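Local coordinates for protein 2-Cys Peroxiredoxin (Plasmodium vivax SaI-1, PDB 2I81) that probably reduces peroxides with a pair of redox-active cysteines, as a 2-Cys peroxiredoxin of the AhpC/TSA family, at residues F66-E71 and S141-V146; H83-E88 and A177-E182; V187-W192 and A207-T212. One frame throughout, in Å; residues are numbered along the deposited sequence.

Contact 1: residues F66-E71 and S141-V146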
loop_
_atom_site.group_PDB
_atom_site.type_symbol
_atom_site.label_atom_id
_atom_site.label_comp_id
_atom_site.label_asym_id
_atom_site.label_seq_id
_atom_site.Cartn_x
_atom_site.Cartn_y
_atom_site.Cartn_z
ATOM N N PHE A 66 -37.695 24.270 -14.082
ATOM C CA PHE A 66 -38.581 25.257 -13.456
ATOM C C PHE A 66 -37.948 26.609 -13.106
ATOM O O PHE A 66 -38.312 27.627 -13.698
ATOM C CB PHE A 66 -39.291 24.616 -12.253
ATOM C CG PHE A 66 -39.642 23.161 -12.467
ATOM C CD1 PHE A 66 -40.493 22.782 -13.504
ATOM C CD2 PHE A 66 -39.107 22.172 -11.647
ATOM C CE1 PHE A 66 -40.806 21.444 -13.720
ATOM C CE2 PHE A 66 -39.422 20.829 -11.852
ATOM C CZ PHE A 66 -40.276 20.466 -12.890
ATOM N N VAL A 67 -37.018 26.625 -12.150
ATOM C CA VAL A 67 -36.302 27.855 -11.790
ATOM C C VAL A 67 -35.350 28.253 -12.917
ATOM O O VAL A 67 -35.174 29.440 -13.204
ATOM C CB VAL A 67 -35.471 27.693 -10.494
ATOM C CG1 VAL A 67 -34.819 29.011 -10.094
ATOM C CG2 VAL A 67 -36.310 27.155 -9.354
ATOM N N CYS A 68 -34.752 27.245 -13.551
ATOM C CA CYS A 68 -33.709 27.435 -14.562
ATOM C C CYS A 68 -34.057 28.448 -15.664
ATOM O O CYS A 68 -33.289 29.389 -15.878
ATOM C CB CYS A 68 -33.294 26.092 -15.178
ATOM S SG CYS A 68 -32.895 24.804 -13.978
ATOM N N PRO A 69 -35.204 28.266 -16.359
ATOM C CA PRO A 69 -35.510 29.191 -17.456
ATOM C C PRO A 69 -35.675 30.632 -16.989
ATOM O O PRO A 69 -35.245 31.553 -17.684
ATOM C CB PRO A 69 -36.831 28.657 -18.024
ATOM C CG PRO A 69 -37.403 27.816 -16.965
ATOM C CD PRO A 69 -36.257 27.244 -16.202
ATOM N N SER A 70 -36.276 30.816 -15.814
ATOM C CA SER A 70 -36.467 32.146 -15.241
ATOM C C SER A 70 -35.133 32.837 -14.963
ATOM O O SER A 70 -35.028 34.055 -15.102
ATOM C CB SER A 70 -37.319 32.082 -13.968
ATOM O OG SER A 70 -36.593 31.543 -12.877
ATOM N N GLU A 71 -34.125 32.057 -14.581
ATOM C CA GLU A 71 -32.784 32.587 -14.326
ATOM C C GLU A 71 -32.065 32.932 -15.624
ATOM O O GLU A 71 -31.478 34.009 -15.749
ATOM C CB GLU A 71 -31.955 31.592 -13.511
ATOM C CG GLU A 71 -32.530 31.296 -12.133
ATOM C CD GLU A 71 -31.699 30.299 -11.354
ATOM O OE1 GLU A 71 -31.306 30.624 -10.215
ATOM O OE2 GLU A 71 -31.433 29.192 -11.875
ATOM N N SER A 141 -25.855 19.595 -11.831
ATOM C CA SER A 141 -25.111 20.628 -11.117
ATOM C C SER A 141 -26.044 21.516 -10.296
ATOM O O SER A 141 -27.174 21.781 -10.705
ATOM C CB SER A 141 -24.287 21.476 -12.089
ATOM O OG SER A 141 -25.119 22.230 -12.952
ATOM N N LEU A 142 -25.566 21.967 -9.138
ATOM C CA LEU A 142 -26.316 22.902 -8.295
ATOM C C LEU A 142 -26.328 24.293 -8.927
ATOM O O LEU A 142 -25.540 24.571 -9.835
ATOM C CB LEU A 142 -25.706 22.967 -6.890
ATOM C CG LEU A 142 -25.874 21.761 -5.959
ATOM C CD1 LEU A 142 -24.774 21.738 -4.911
ATOM C CD2 LEU A 142 -27.244 21.758 -5.291
ATOM N N ARG A 143 -27.218 25.162 -8.454
ATOM C CA ARG A 143 -27.284 26.536 -8.958
ATOM C C ARG A 143 -26.106 27.345 -8.449
ATOM O O ARG A 143 -26.117 27.824 -7.311
ATOM C CB ARG A 143 -28.593 27.205 -8.553
ATOM C CG ARG A 143 -29.779 26.607 -9.234
ATOM C CD ARG A 143 -31.074 27.224 -8.772
ATOM N NE ARG A 143 -32.153 26.263 -8.955
ATOM C CZ ARG A 143 -32.652 25.901 -10.135
ATOM N NH1 ARG A 143 -32.190 26.431 -11.262
ATOM N NH2 ARG A 143 -33.628 25.007 -10.190
ATOM N N ALA A 144 -25.088 27.495 -9.289
ATOM C CA ALA A 144 -23.845 28.115 -8.848
ATOM C C ALA A 144 -23.398 29.299 -9.693
ATOM O O ALA A 144 -23.484 29.268 -10.920
ATOM C CB ALA A 144 -22.738 27.076 -8.764
ATOM N N PHE A 145 -22.924 30.340 -9.015
ATOM C CA PHE A 145 -22.222 31.437 -9.665
ATOM C C PHE A 145 -20.734 31.303 -9.411
ATOM O O PHE A 145 -20.303 31.131 -8.269
ATOM C CB PHE A 145 -22.698 32.794 -9.138
ATOM C CG PHE A 145 -23.951 33.303 -9.791
ATOM C CD1 PHE A 145 -24.816 34.137 -9.091
ATOM C CD2 PHE A 145 -24.276 32.950 -11.098
ATOM C CE1 PHE A 145 -25.977 34.622 -9.683
ATOM C CE2 PHE A 145 -25.437 33.427 -11.699
ATOM C CZ PHE A 145 -26.288 34.265 -10.990
ATOM N N VAL A 146 -19.951 31.364 -10.482
ATOM C CA VAL A 146 -18.502 31.415 -10.365
ATOM C C VAL A 146 -18.012 32.622 -11.151
ATOM O O VAL A 146 -18.165 32.682 -12.374
ATOM C CB VAL A 146 -17.817 30.124 -10.885
ATOM C CG1 VAL A 146 -16.302 30.228 -10.746
ATOM C CG2 VAL A 146 -18.331 28.894 -10.143
#
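Arg143 reaches from strand 140-148 of the thioredoxin-like fold to Cys68, in the first turn of helix 67-77. Cys68 fits the PxxxTxxC motif of peroxiredoxins and is probably the peroxidatic cysteine. The tight packing is at the guanidinium group. Val67 lies over one of its faces, near the rim, with CB 3.3 Å from Arg143 NH2. Arg143 NH1 donates to Cys68 SG at 3.2 Å, at the edge of the guanidinium and slightly tilted from its plane. This bond is fairly straight (157°). A second bond, a salt bridge, runs from Arg143 NH1 to Glu71 OE2 at 2.9 Å. It is more bent, and NH1 comes from above the carboxylate plane. Arg143 NH2 bonds to Leu162 O, so both terminal nitrogens are engaged. Glu71 OE2 also forms a salt bridge with Arg166. An extended chain from CG to NE takes Arg143 across the gap. Elsewhere the segments stand apart, their axes no closer than 11.6 Å. The partly exposed Phe66 turns its ring away, onto Ser202 of the second subunit. Ser70 OG donates to Val67 O at 2.6 Å, and that oxygen also accepts from Glu71 N.

Contact 2: residues H83-E88 and A177-E182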
loop_
_atom_site.group_PDB
_atom_site.type_symbol
_atom_site.label_atom_id
_atom_site.label_comp_id
_atom_site.label_asym_id
_atom_site.label_seq_id
_atom_site.Cartn_x
_atom_site.Cartn_y
_atom_site.Cartn_z
ATOM N N HIS A 83 -21.958 43.306 -20.563
ATOM C CA HIS A 83 -21.056 43.787 -21.614
ATOM C C HIS A 83 -20.309 45.039 -21.173
ATOM O O HIS A 83 -19.118 45.190 -21.457
ATOM C CB HIS A 83 -21.806 44.067 -22.920
ATOM C CG HIS A 83 -22.284 42.837 -23.627
ATOM N ND1 HIS A 83 -21.621 41.630 -23.558
ATOM C CD2 HIS A 83 -23.348 42.637 -24.437
ATOM C CE1 HIS A 83 -22.267 40.734 -24.283
ATOM N NE2 HIS A 83 -23.318 41.320 -24.829
ATOM N N GLU A 84 -21.021 45.928 -20.482
ATOM C CA GLU A 84 -20.437 47.139 -19.909
ATOM C C GLU A 84 -19.280 46.824 -18.971
ATOM O O GLU A 84 -18.282 47.548 -18.936
ATOM C CB GLU A 84 -21.491 47.930 -19.135
ATOM C CG GLU A 84 -22.402 48.779 -19.994
ATOM C CD GLU A 84 -22.920 49.994 -19.247
ATOM O OE1 GLU A 84 -22.626 51.125 -19.690
ATOM O OE2 GLU A 84 -23.608 49.824 -18.216
ATOM N N ARG A 85 -19.426 45.739 -18.214
ATOM C CA ARG A 85 -18.454 45.365 -17.195
ATOM C C ARG A 85 -17.378 44.424 -17.734
ATOM O O ARG A 85 -16.576 43.883 -16.968
ATOM C CB ARG A 85 -19.175 44.762 -15.982
ATOM C CG ARG A 85 -19.654 45.807 -14.976
ATOM C CD ARG A 85 -20.925 45.373 -14.255
ATOM N NE ARG A 85 -22.129 45.914 -14.886
ATOM C CZ ARG A 85 -22.861 46.914 -14.398
ATOM N NH1 ARG A 85 -22.530 47.499 -13.252
ATOM N NH2 ARG A 85 -23.937 47.326 -15.056
ATOM N N ASN A 86 -17.356 44.258 -19.057
ATOM C CA ASN A 86 -16.426 43.360 -19.745
ATOM C C ASN A 86 -16.456 41.931 -19.190
ATOM O O ASN A 86 -15.410 41.307 -18.998
ATOM C CB ASN A 86 -14.995 43.933 -19.738
ATOM C CG ASN A 86 -14.063 43.207 -20.702
ATOM O OD1 ASN A 86 -12.921 42.896 -20.361
ATOM N ND2 ASN A 86 -14.547 42.935 -21.911
ATOM N N VAL A 87 -17.654 41.418 -18.918
ATOM C CA VAL A 87 -17.771 40.034 -18.455
ATOM C C VAL A 87 -18.491 39.146 -19.471
ATOM O O VAL A 87 -19.501 39.540 -20.061
ATOM C CB VAL A 87 -18.387 39.897 -17.015
ATOM C CG1 VAL A 87 -17.932 41.031 -16.101
ATOM C CG2 VAL A 87 -19.901 39.830 -17.052
ATOM N N GLU A 88 -17.936 37.956 -19.684
ATOM C CA GLU A 88 -18.556 36.954 -20.536
ATOM C C GLU A 88 -19.485 36.085 -19.696
ATOM O O GLU A 88 -19.084 35.530 -18.669
ATOM C CB GLU A 88 -17.496 36.100 -21.242
ATOM C CG GLU A 88 -18.060 35.013 -22.165
ATOM C CD GLU A 88 -18.584 35.544 -23.495
ATOM O OE1 GLU A 88 -18.157 36.634 -23.932
ATOM O OE2 GLU A 88 -19.427 34.857 -24.111
ATOM N N ALA A 177 -17.983 45.513 -7.160
ATOM C CA ALA A 177 -17.106 45.570 -5.989
ATOM C C ALA A 177 -15.696 45.063 -6.288
ATOM O O ALA A 177 -14.710 45.654 -5.841
ATOM C CB ALA A 177 -17.718 44.799 -4.824
ATOM N N ILE A 178 -15.615 43.969 -7.044
ATOM C CA ILE A 178 -14.338 43.371 -7.442
ATOM C C ILE A 178 -13.560 44.297 -8.374
ATOM O O ILE A 178 -12.352 44.491 -8.205
ATOM C CB ILE A 178 -14.540 41.977 -8.098
ATOM C CG1 ILE A 178 -15.043 40.978 -7.053
ATOM C CG2 ILE A 178 -13.236 41.460 -8.721
ATOM C CD1 ILE A 178 -15.725 39.766 -7.621
ATOM N N GLN A 179 -14.264 44.874 -9.346
ATOM C CA GLN A 179 -13.653 45.787 -10.309
ATOM C C GLN A 179 -13.245 47.111 -9.664
ATOM O O GLN A 179 -12.279 47.746 -10.101
ATOM C CB GLN A 179 -14.580 46.013 -11.507
ATOM C CG GLN A 179 -14.726 44.772 -12.383
ATOM C CD GLN A 179 -15.665 44.962 -13.559
ATOM O OE1 GLN A 179 -16.499 45.869 -13.576
ATOM N NE2 GLN A 179 -15.536 44.093 -14.554
ATOM N N HIS A 180 -13.977 47.516 -8.625
ATOM C CA HIS A 180 -13.609 48.691 -7.837
ATOM C C HIS A 180 -12.301 48.453 -7.083
ATOM O O HIS A 180 -11.410 49.305 -7.103
ATOM C CB HIS A 180 -14.722 49.073 -6.860
ATOM C CG HIS A 180 -14.556 50.437 -6.262
ATOM N ND1 HIS A 180 -13.918 50.651 -5.060
ATOM C CD2 HIS A 180 -14.938 51.656 -6.708
ATOM C CE1 HIS A 180 -13.918 51.944 -4.788
ATOM N NE2 HIS A 180 -14.532 52.576 -5.773
ATOM N N HIS A 181 -12.191 47.297 -6.428
ATOM C CA HIS A 181 -10.968 46.925 -5.709
ATOM C C HIS A 181 -9.754 46.797 -6.634
ATOM O O HIS A 181 -8.647 47.185 -6.259
ATOM C CB HIS A 181 -11.163 45.634 -4.904
ATOM C CG HIS A 181 -9.886 45.061 -4.368
ATOM N ND1 HIS A 181 -9.177 45.646 -3.341
ATOM C CD2 HIS A 181 -9.181 43.962 -4.732
ATOM C CE1 HIS A 181 -8.096 44.931 -3.090
ATOM N NE2 HIS A 181 -8.074 43.903 -3.920
ATOM N N GLU A 182 -9.966 46.249 -7.830
ATOM C CA GLU A 182 -8.891 46.077 -8.813
ATOM C C GLU A 182 -8.312 47.410 -9.269
ATOM O O GLU A 182 -7.095 47.557 -9.412
ATOM C CB GLU A 182 -9.395 45.303 -10.031
ATOM C CG GLU A 182 -9.455 43.796 -9.846
ATOM C CD GLU A 182 -10.186 43.102 -10.982
ATOM O OE1 GLU A 182 -11.145 43.691 -11.528
ATOM O OE2 GLU A 182 -9.807 41.961 -11.326
#
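One side chain, Gln179, makes the whole contact from the helix side, and its main partner is a backbone oxygen, Arg85 O. The hydrogen bond is short, with Gln179 NE2 2.6 Å from Arg85 O. It is fairly straight at nitrogen, with an N-H...O angle of 155°. NE2 arrives in the carbonyl plane, on a lone pair of the oxygen. The oxygen in turn lies close to the amide plane of Gln179. The amide is thus well oriented as a donor.

The torsions of Gln179 explain its reach. CG is anti to the carbonyl carbon (chi1 -69°), and the chain is extended beyond it. This carries the amide straight out from helix 168-184. The other end of the amide meets the stem of Arg85, with Gln179 OE1 3.5 Å from Arg85 CG. The two side chains cross at about a right angle. Val87 adds a looser touch, with CG1 4.2 Å from Gln179 NE2. It is buried and also packs on Ile175 and Tyr54.

The charged end of Arg85 does not meet Gln179. Its chain bends at chi2 and chi3 and leads away. Arg85 NE bonds to Ala81 O, and Arg85 NH1 forms a salt bridge with Asp176, one helical turn before Gln179. Arg85 thus links the turn after helix 79-84 to helix 168-184 a second time.

Arg85 O belongs to the turn that ends helix 79-84. Asn86, with a positive phi of 53°, is the C-prime residue. Asn86 N bonds to His83 O at 3.1 Å, and Val87 N bonds back to the carbonyl oxygen of the residue before His83. This is a Schellman motif, closing a helix that leads into strand 87-93 of the thioredoxin-like alpha/beta fold.

Contact 3: residues V187-W192 and A207-T212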
loop_
_atom_site.group_PDB
_atom_site.type_symbol
_atom_site.label_atom_id
_atom_site.label_comp_id
_atom_site.label_asym_id
_atom_site.label_seq_id
_atom_site.Cartn_x
_atom_site.Cartn_y
_atom_site.Cartn_z
ATOM N N VAL A 187 -10.813 48.628 -0.414
ATOM C CA VAL A 187 -11.569 47.466 0.016
ATOM C C VAL A 187 -13.054 47.846 0.133
ATOM O O VAL A 187 -13.383 48.952 0.574
ATOM C CB VAL A 187 -10.962 46.905 1.335
ATOM C CG1 VAL A 187 -11.955 46.928 2.489
ATOM C CG2 VAL A 187 -10.363 45.521 1.112
ATOM N N CYS A 188 -13.941 46.941 -0.283
ATOM C CA CYS A 188 -15.379 47.228 -0.301
ATOM C C CYS A 188 -16.085 46.731 0.964
ATOM O O CYS A 188 -16.032 45.539 1.273
ATOM C CB CYS A 188 -16.033 46.634 -1.552
ATOM S SG CYS A 188 -15.479 47.387 -3.099
ATOM N N PRO A 189 -16.748 47.647 1.700
ATOM C CA PRO A 189 -17.379 47.273 2.968
ATOM C C PRO A 189 -18.694 46.521 2.764
ATOM O O PRO A 189 -19.078 46.246 1.622
ATOM C CB PRO A 189 -17.633 48.625 3.635
ATOM C CG PRO A 189 -17.829 49.563 2.500
ATOM C CD PRO A 189 -16.948 49.076 1.385
ATOM N N ALA A 190 -19.370 46.187 3.862
ATOM C CA ALA A 190 -20.674 45.537 3.794
ATOM C C ALA A 190 -21.666 46.422 3.042
ATOM O O ALA A 190 -21.711 47.635 3.261
ATOM C CB ALA A 190 -21.188 45.233 5.186
ATOM N N ASN A 191 -22.436 45.807 2.143
ATOM C CA ASN A 191 -23.520 46.478 1.406
ATOM C C ASN A 191 -23.096 47.540 0.381
ATOM O O ASN A 191 -23.896 48.411 0.026
ATOM C CB ASN A 191 -24.533 47.105 2.378
ATOM C CG ASN A 191 -25.359 46.078 3.119
ATOM O OD1 ASN A 191 -25.648 46.247 4.304
ATOM N ND2 ASN A 191 -25.759 45.020 2.425
ATOM N N TRP A 192 -21.859 47.464 -0.101
ATOM C CA TRP A 192 -21.304 48.497 -0.984
ATOM C C TRP A 192 -21.942 48.525 -2.379
ATOM O O TRP A 192 -22.008 47.498 -3.055
ATOM C CB TRP A 192 -19.785 48.320 -1.103
ATOM C CG TRP A 192 -19.109 49.361 -1.949
ATOM C CD1 TRP A 192 -18.588 50.548 -1.522
ATOM C CD2 TRP A 192 -18.873 49.305 -3.363
ATOM N NE1 TRP A 192 -18.047 51.237 -2.580
ATOM C CE2 TRP A 192 -18.207 50.497 -3.722
ATOM C CE3 TRP A 192 -19.164 48.365 -4.363
ATOM C CZ2 TRP A 192 -17.827 50.777 -5.039
ATOM C CZ3 TRP A 192 -18.786 48.645 -5.673
ATOM C CH2 TRP A 192 -18.123 49.841 -5.995
ATOM N N ALA A 207 -11.386 53.291 10.008
ATOM C CA ALA A 207 -11.171 53.417 11.443
ATOM C C ALA A 207 -11.815 54.798 11.331
ATOM O O ALA A 207 -12.435 55.344 12.261
ATOM C CB ALA A 207 -9.714 53.541 11.792
ATOM N N GLN A 208 -11.642 55.318 10.111
ATOM C CA GLN A 208 -12.341 56.457 9.545
ATOM C C GLN A 208 -13.676 56.009 8.940
ATOM O O GLN A 208 -14.675 56.721 9.069
ATOM C CB GLN A 208 -11.462 57.100 8.463
ATOM C CG GLN A 208 -12.039 58.349 7.805
ATOM C CD GLN A 208 -11.227 58.806 6.605
ATOM O OE1 GLN A 208 -10.057 59.171 6.732
ATOM N NE2 GLN A 208 -11.848 58.788 5.431
ATOM N N TYR A 209 -13.698 54.843 8.286
ATOM C CA TYR A 209 -14.934 54.358 7.656
ATOM C C TYR A 209 -16.033 54.020 8.659
ATOM O O TYR A 209 -17.193 54.336 8.425
ATOM C CB TYR A 209 -14.717 53.159 6.715
ATOM C CG TYR A 209 -16.032 52.661 6.140
ATOM C CD1 TYR A 209 -16.534 53.182 4.950
ATOM C CD2 TYR A 209 -16.800 51.705 6.818
ATOM C CE1 TYR A 209 -17.751 52.748 4.433
ATOM C CE2 TYR A 209 -18.020 51.271 6.311
ATOM C CZ TYR A 209 -18.488 51.796 5.119
ATOM O OH TYR A 209 -19.690 51.366 4.607
ATOM N N LEU A 210 -15.681 53.367 9.760
ATOM C CA LEU A 210 -16.686 52.946 10.738
ATOM C C LEU A 210 -17.333 54.122 11.481
ATOM O O LEU A 210 -18.133 53.910 12.398
ATOM C CB LEU A 210 -16.072 51.971 11.755
ATOM C CG LEU A 210 -15.453 50.650 11.283
ATOM C CD1 LEU A 210 -14.649 50.015 12.407
ATOM C CD2 LEU A 210 -16.505 49.677 10.760
ATOM N N SER A 211 -17.019 55.354 11.070
ATOM C CA SER A 211 -17.139 56.478 11.997
ATOM C C SER A 211 -17.707 57.871 11.599
ATOM O O SER A 211 -17.592 58.777 12.436
ATOM C CB SER A 211 -15.759 56.715 12.654
ATOM O OG SER A 211 -15.114 55.495 12.993
ATOM N N THR A 212 -18.336 58.140 10.441
ATOM C CA THR A 212 -19.220 57.328 9.558
ATOM C C THR A 212 -20.507 56.663 10.105
ATOM O O THR A 212 -21.545 57.326 10.162
ATOM C CB THR A 212 -18.496 56.545 8.408
ATOM O OG1 THR A 212 -17.614 57.440 7.688
ATOM C CG2 THR A 212 -19.526 55.983 7.415
#
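From Pro189 to Trp192 the backbone forms a type II beta turn, and Pro189 lies opposite Tyr209, 8.8 Å away between CA atoms. Asn191 has the positive phi that such a turn needs at its third position. The closing bond from Trp192 N to Pro189 O is weak.

The contact rests on Pro189 and Tyr209. The proline ring meets the phenol end of the tyrosine. Pro189 CG is 3.3 Å from Tyr209 OH. It approaches the ring obliquely. Pro189 CB also lies near the same end, 3.6 Å from Tyr209 CZ. The two side chains cross at about a right angle. Tyr209 CG is anti to the backbone N (chi1 177°), which stretches the ring from the weakly bonded helical turn near the C-terminus toward the beta turn. No hydrogen bond joins the segments, so the contact is van der Waals packing. Tyr209 also rests on Val197 and Met199 of the intervening loop.

The turn follows Cys188, in the Val-Cys-Pro sequence of typical 2-Cys peroxiredoxins. Cys188 is therefore probably the resolving cysteine. Tyr209 belongs to the C-terminal tail, which packs beside this loop here. Both segments also touch the second subunit. Ala190 N bonds to Ser70 OG of that subunit, and Pro189 packs on the same serine.

Cys188 SG sits over the centre of the Trp192 ring, 3.9 Å above its plane. Trp192 is buried and rests on Asp176 and Ala177 of helix 168-184. Its carbonyl oxygen accepts a hydrogen bond from Arg173 NH1. At the tail end, Ser211 OG donates to Ala207 O at 2.8 Å. The hydroxyl comes from above the carbonyl plane, 45° out of it.

How the contacts relate
Contacts 1 and 2 cross along the chain, and both reach the same mixed sheet. Contact 1 starts from helix 67-77, and contact 2 from the turn and strand 87-93 that follow helix 79-84. Their centres are 22 Å apart. Contact 3 comes last, its centre about 27 Å from the chain's centre. It touches contact 2 where Cys188 and Trp192 pack on Ala177 and His180 of helix 168-184. The centres of contacts 1 and 3 are about 32 Å apart. All three touch the second subunit. Val187 of contact 3 packs on Val67 of the partner. This is consistent with the peroxidatic and resolving cysteines of a typical 2-Cys peroxiredoxin coming from different chains.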